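Local structure of homoserine kinase (Listeria monocytogenes, 3HUL) at residues Q229-D232 with V233-Q237; N192-I195 with A196-R200. The protein probably catalyses the ATP-dependent phosphorylation of L-homoserine to O-phospho-L-homoserine, a late step of threonine biosynthesis, as a member of the GHMP kinase family. All coordinates share one frame; numbering follows the deposited sequence.

Contact 1 of 2, residues Q229-D232 with V233-Q237; sequences QIRD and VAKNQ
Arg231 and Lys235, one helical turn apart, run side by side in the same direction, and their touch is made by methylenes: CG of Arg231 lies 3.6 Å from CD of Lys235. The charged ends part beyond this point. Arg231 is extended from CG to NE, whereas Lys235 bends from chi2 onward, which leaves Arg231 NE and Lys235 NZ 6.3 Å apart. Glu211 pairs with both, through a salt bridge to Arg231 NE and a long, weak ion pair with Lys235 NZ; Arg231 NH2 also reaches the carbonyl of Ala242. The frame is the last turns of helix 227-235, in the C-terminal part of the GHMP kinase fold, where i to i+4 bonds set the spacing. Lys235 N meets Arg231 O at 2.8 Å, and Ala234 N meets Ile230 O at 2.9 Å, the latter nearly straight at 168°. On another side of the helix Val233 has CG2 beside its own backbone N (CG1 is anti to it, chi1 169°), and this methyl rests 3.2 Å from Gln229 O, the acceptor for Val233 N. Ile230 and Ala234 both turn onto Val253 of strand 251-255.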
loop_
_atom_site.group_PDB
_atom_site.type_symbol
_atom_site.label_atom_id
_atom_site.label_comp_id
_atom_site.label_asym_id
_atom_site.label_seq_id
_atom_site.Cartn_x
_atom_site.Cartn_y
_atom_site.Cartn_z
ATOM N N GLN A 229 -7.514 -31.492 12.046
ATOM C CA GLN A 229 -7.050 -31.518 13.427
ATOM C C GLN A 229 -6.010 -30.421 13.676
ATOM O O GLN A 229 -6.050 -29.743 14.692
ATOM C CB GLN A 229 -6.462 -32.910 13.734
ATOM C CG GLN A 229 -5.606 -33.031 14.998
ATOM C CD GLN A 229 -4.725 -34.282 14.986
ATOM O OE1 GLN A 229 -4.246 -34.710 13.930
ATOM N NE2 GLN A 229 -4.500 -34.863 16.158
ATOM N N ILE A 230 -5.073 -30.276 12.738
ATOM C CA ILE A 230 -4.073 -29.222 12.785
ATOM C C ILE A 230 -4.756 -27.844 12.761
ATOM O O ILE A 230 -4.460 -27.006 13.604
ATOM C CB ILE A 230 -3.039 -29.373 11.639
ATOM C CG1 ILE A 230 -2.136 -30.579 11.914
ATOM C CG2 ILE A 230 -2.211 -28.064 11.445
ATOM C CD1 ILE A 230 -1.202 -30.943 10.771
ATOM N N ARG A 231 -5.691 -27.649 11.832
ATOM C CA ARG A 231 -6.547 -26.453 11.788
ATOM C C ARG A 231 -7.238 -26.132 13.101
ATOM O O ARG A 231 -7.119 -25.017 13.619
ATOM C CB ARG A 231 -7.623 -26.585 10.706
ATOM C CG ARG A 231 -7.232 -25.975 9.421
ATOM C CD ARG A 231 -8.188 -26.258 8.265
ATOM N NE ARG A 231 -7.437 -26.053 7.028
ATOM C CZ ARG A 231 -7.696 -26.605 5.848
ATOM N NH1 ARG A 231 -8.706 -27.443 5.700
ATOM N NH2 ARG A 231 -6.919 -26.324 4.812
ATOM N N ASP A 232 -7.971 -27.115 13.632
ATOM C CA ASP A 232 -8.720 -26.947 14.884
ATOM C C ASP A 232 -7.834 -26.403 15.978
ATOM O O ASP A 232 -8.161 -25.406 16.609
ATOM C CB ASP A 232 -9.314 -28.279 15.360
ATOM C CG ASP A 232 -10.521 -28.703 14.555
ATOM O OD1 ASP A 232 -11.073 -27.870 13.806
ATOM O OD2 ASP A 232 -10.914 -29.883 14.671
ATOM N N VAL A 233 -6.694 -27.053 16.165
ATOM C CA VAL A 233 -5.727 -26.689 17.193
ATOM C C VAL A 233 -5.070 -25.321 16.981
ATOM O O VAL A 233 -5.006 -24.507 17.905
ATOM C CB VAL A 233 -4.638 -27.773 17.287
ATOM C CG1 VAL A 233 -3.464 -27.298 18.152
ATOM C CG2 VAL A 233 -5.272 -29.098 17.776
ATOM N N ALA A 234 -4.552 -25.106 15.773
ATOM C CA ALA A 234 -3.868 -23.875 15.428
ATOM C C ALA A 234 -4.801 -22.684 15.460
ATOM O O ALA A 234 -4.514 -21.715 16.112
ATOM C CB ALA A 234 -3.203 -24.001 14.069
ATOM N N LYS A 235 -5.923 -22.765 14.763
ATOM C CA LYS A 235 -6.841 -21.639 14.627
ATOM C C LYS A 235 -7.574 -21.356 15.924
ATOM O O LYS A 235 -7.928 -20.212 16.205
ATOM C CB LYS A 235 -7.828 -21.900 13.494
ATOM C CG LYS A 235 -7.117 -21.816 12.132
ATOM C CD LYS A 235 -7.676 -22.769 11.104
ATOM C CE LYS A 235 -8.994 -22.286 10.562
ATOM N NZ LYS A 235 -8.877 -20.862 10.263
ATOM N N ASN A 236 -7.772 -22.387 16.743
ATOM C CA ASN A 236 -8.382 -22.104 18.038
ATOM C C ASN A 236 -7.482 -21.332 19.001
ATOM O O ASN A 236 -7.973 -20.872 20.020
ATOM C CB ASN A 236 -8.966 -23.338 18.695
ATOM C CG ASN A 236 -7.938 -24.263 19.155
ATOM O OD1 ASN A 236 -6.952 -23.877 19.736
ATOM N ND2 ASN A 236 -8.151 -25.532 18.891
ATOM N N GLN A 237 -6.187 -21.212 18.677
ATOM C CA GLN A 237 -5.265 -20.340 19.419
ATOM C C GLN A 237 -4.958 -19.007 18.693
ATOM O O GLN A 237 -4.266 -18.143 19.233
ATOM C CB GLN A 237 -3.956 -21.061 19.741
ATOM C CG GLN A 237 -4.126 -22.398 20.478
ATOM C CD GLN A 237 -2.803 -23.128 20.658
ATOM O OE1 GLN A 237 -1.800 -22.536 21.045
ATOM N NE2 GLN A 237 -2.805 -24.417 20.386
#

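Contact 2 of 2, residues N192-I195 with A196-R200; sequences NVMI and AAILR. With SO4 (sulfate ion), chain D.
The last turns of helix 181-198 form a largely buried stretch, packed against strand 135-141 and helix 203-210 of the same chain and bordered by a second subunit. Two pairs of side chains four residues apart carry it. Met194 and Ile198 lie alongside each other and point the same way, CG of Met194 being 4.0 Å from CD1 of Ile198. Met194 sends CG anti to its backbone N (chi1 177°), while Ile198 holds CG1 beside its own N and over the preceding turn, 3.3 Å from Met194 O. Ile195 and Leu199 repeat the side-by-side pairing: CG2 of Ile195 meets CD1 of Leu199 at 4.1 Å, and both side chains reach Trp135. The methyl of Ala197 packs on Leu205 of helix 203-210.

Backbone bonds hold the turns together, from Ala197 N to Val193 O at 2.8 Å through Ile198 N to Met194 O at 3.0 Å. The Leu199 N to Ile195 O bond is longer, at 3.3 Å. Arg200 turns away from the helix and grips a sulfate ion, probably from the crystallisation liquor, with two terminal nitrogens: NH1 to O3 and NH2 to O4, both 2.8 Å. O4 lies in the guanidinium plane at its edge. NH1 also bonds to the carbonyl of Arg149 of the second subunit, and Ala196 O accepts a bond from His150 of that subunit. Between the side chains of these turns the contact is therefore apolar, and the amide of buried Asn192 is satisfied by Ser20 and, weakly, Asn192 of the second subunit. The paired N-H groups of Arg200, by contrast, offer a fork suited to an oxyanion, whose negative charge would favour the positive guanidinium.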
loop_
_atom_site.group_PDB
_atom_site.type_symbol
_atom_site.label_atom_id
_atom_site.label_comp_id
_atom_site.label_asym_id
_atom_site.label_seq_id
_atom_site.Cartn_x
_atom_site.Cartn_y
_atom_site.Cartn_z
ATOM N N ASN A 192 -8.290 -13.346 -5.595
ATOM C CA ASN A 192 -8.394 -11.870 -5.629
ATOM C C ASN A 192 -8.656 -11.314 -4.230
ATOM O O ASN A 192 -7.968 -10.408 -3.780
ATOM C CB ASN A 192 -9.533 -11.409 -6.526
ATOM C CG ASN A 192 -9.341 -11.759 -7.970
ATOM O OD1 ASN A 192 -8.266 -12.195 -8.394
ATOM N ND2 ASN A 192 -10.388 -11.522 -8.769
ATOM N N VAL A 193 -9.652 -11.873 -3.548
ATOM C CA VAL A 193 -9.994 -11.449 -2.196
ATOM C C VAL A 193 -8.840 -11.698 -1.207
ATOM O O VAL A 193 -8.504 -10.826 -0.398
ATOM C CB VAL A 193 -11.328 -12.100 -1.713
ATOM C CG1 VAL A 193 -11.572 -11.792 -0.222
ATOM C CG2 VAL A 193 -12.487 -11.560 -2.534
ATOM N N MET A 194 -8.203 -12.864 -1.313
ATOM C CA MET A 194 -7.053 -13.218 -0.473
ATOM C C MET A 194 -5.988 -12.145 -0.629
ATOM O O MET A 194 -5.501 -11.611 0.369
ATOM C CB MET A 194 -6.477 -14.575 -0.866
ATOM C CG MET A 194 -5.220 -15.009 -0.076
ATOM S SD MET A 194 -4.445 -16.572 -0.628
ATOM C CE MET A 194 -3.584 -16.059 -2.109
ATOM N N ILE A 195 -5.628 -11.821 -1.875
ATOM C CA ILE A 195 -4.621 -10.789 -2.131
ATOM C C ILE A 195 -5.060 -9.419 -1.562
ATOM O O ILE A 195 -4.318 -8.762 -0.846
ATOM C CB ILE A 195 -4.306 -10.660 -3.656
ATOM C CG1 ILE A 195 -3.610 -11.919 -4.189
ATOM C CG2 ILE A 195 -3.485 -9.439 -3.934
ATOM C CD1 ILE A 195 -3.815 -12.139 -5.711
ATOM N N ALA A 196 -6.280 -9.001 -1.862
ATOM C CA ALA A 196 -6.773 -7.729 -1.340
ATOM C C ALA A 196 -6.776 -7.685 0.207
ATOM O O ALA A 196 -6.476 -6.654 0.810
ATOM C CB ALA A 196 -8.157 -7.454 -1.872
ATOM N N ALA A 197 -7.095 -8.804 0.845
ATOM C CA ALA A 197 -7.186 -8.838 2.312
ATOM C C ALA A 197 -5.831 -8.745 2.960
ATOM O O ALA A 197 -5.685 -8.111 4.025
ATOM C CB ALA A 197 -7.970 -10.117 2.802
ATOM N N ILE A 198 -4.834 -9.374 2.331
ATOM C CA ILE A 198 -3.490 -9.355 2.853
ATOM C C ILE A 198 -3.043 -7.930 2.911
ATOM O O ILE A 198 -2.403 -7.514 3.893
ATOM C CB ILE A 198 -2.476 -10.236 2.037
ATOM C CG1 ILE A 198 -2.799 -11.723 2.231
ATOM C CG2 ILE A 198 -1.039 -9.977 2.562
ATOM C CD1 ILE A 198 -2.215 -12.681 1.196
ATOM N N LEU A 199 -3.419 -7.156 1.885
ATOM C CA LEU A 199 -2.995 -5.753 1.810
ATOM C C LEU A 199 -3.786 -4.792 2.736
ATOM O O LEU A 199 -3.382 -3.638 2.909
ATOM C CB LEU A 199 -2.863 -5.286 0.326
ATOM C CG LEU A 199 -1.607 -5.985 -0.294
ATOM C CD1 LEU A 199 -1.773 -6.447 -1.716
ATOM C CD2 LEU A 199 -0.401 -5.043 -0.199
ATOM N N ARG A 200 -4.853 -5.279 3.387
ATOM C CA ARG A 200 -5.466 -4.549 4.504
ATOM C C ARG A 200 -4.887 -5.013 5.849
ATOM O O ARG A 200 -5.371 -4.604 6.901
ATOM C CB ARG A 200 -6.994 -4.785 4.560
ATOM C CG ARG A 200 -7.818 -4.243 3.401
ATOM C CD ARG A 200 -8.062 -2.735 3.452
ATOM N NE ARG A 200 -8.538 -2.237 4.738
ATOM C CZ ARG A 200 -9.766 -1.803 4.993
ATOM N NH1 ARG A 200 -10.707 -1.798 4.026
ATOM N NH2 ARG A 200 -10.052 -1.368 6.234
HETATM S S SO4 D . -13.415 0.356 5.476
HETATM O O1 SO4 D . -13.651 1.799 5.394
HETATM O O2 SO4 D . -14.630 -0.391 5.815
HETATM O O3 SO4 D . -12.939 -0.156 4.197
HETATM O O4 SO4 D . -12.400 0.147 6.502
#

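How the contacts relate
Both contacts lie toward the C-terminal ends of helices in the C-terminal part of the GHMP kinase fold, with contact 2 earlier in the chain. The centres of contact 1 and contact 2 are about 22 Å apart, and the two do not touch. Contact 2 is core: nearly all its touching residues are buried, among elements of its own chain and against another subunit. Contact 1 is partly buried, with one flank on the sheet that contains strand 251-255 and another carrying polar and charged groups. Charge differs accordingly. In contact 1 one arginine salt-bridges an acidic residue of the same chain, with a lysine only weakly paired to it, whereas in contact 2 the single arginine meets a sulfate and neighbouring subunits.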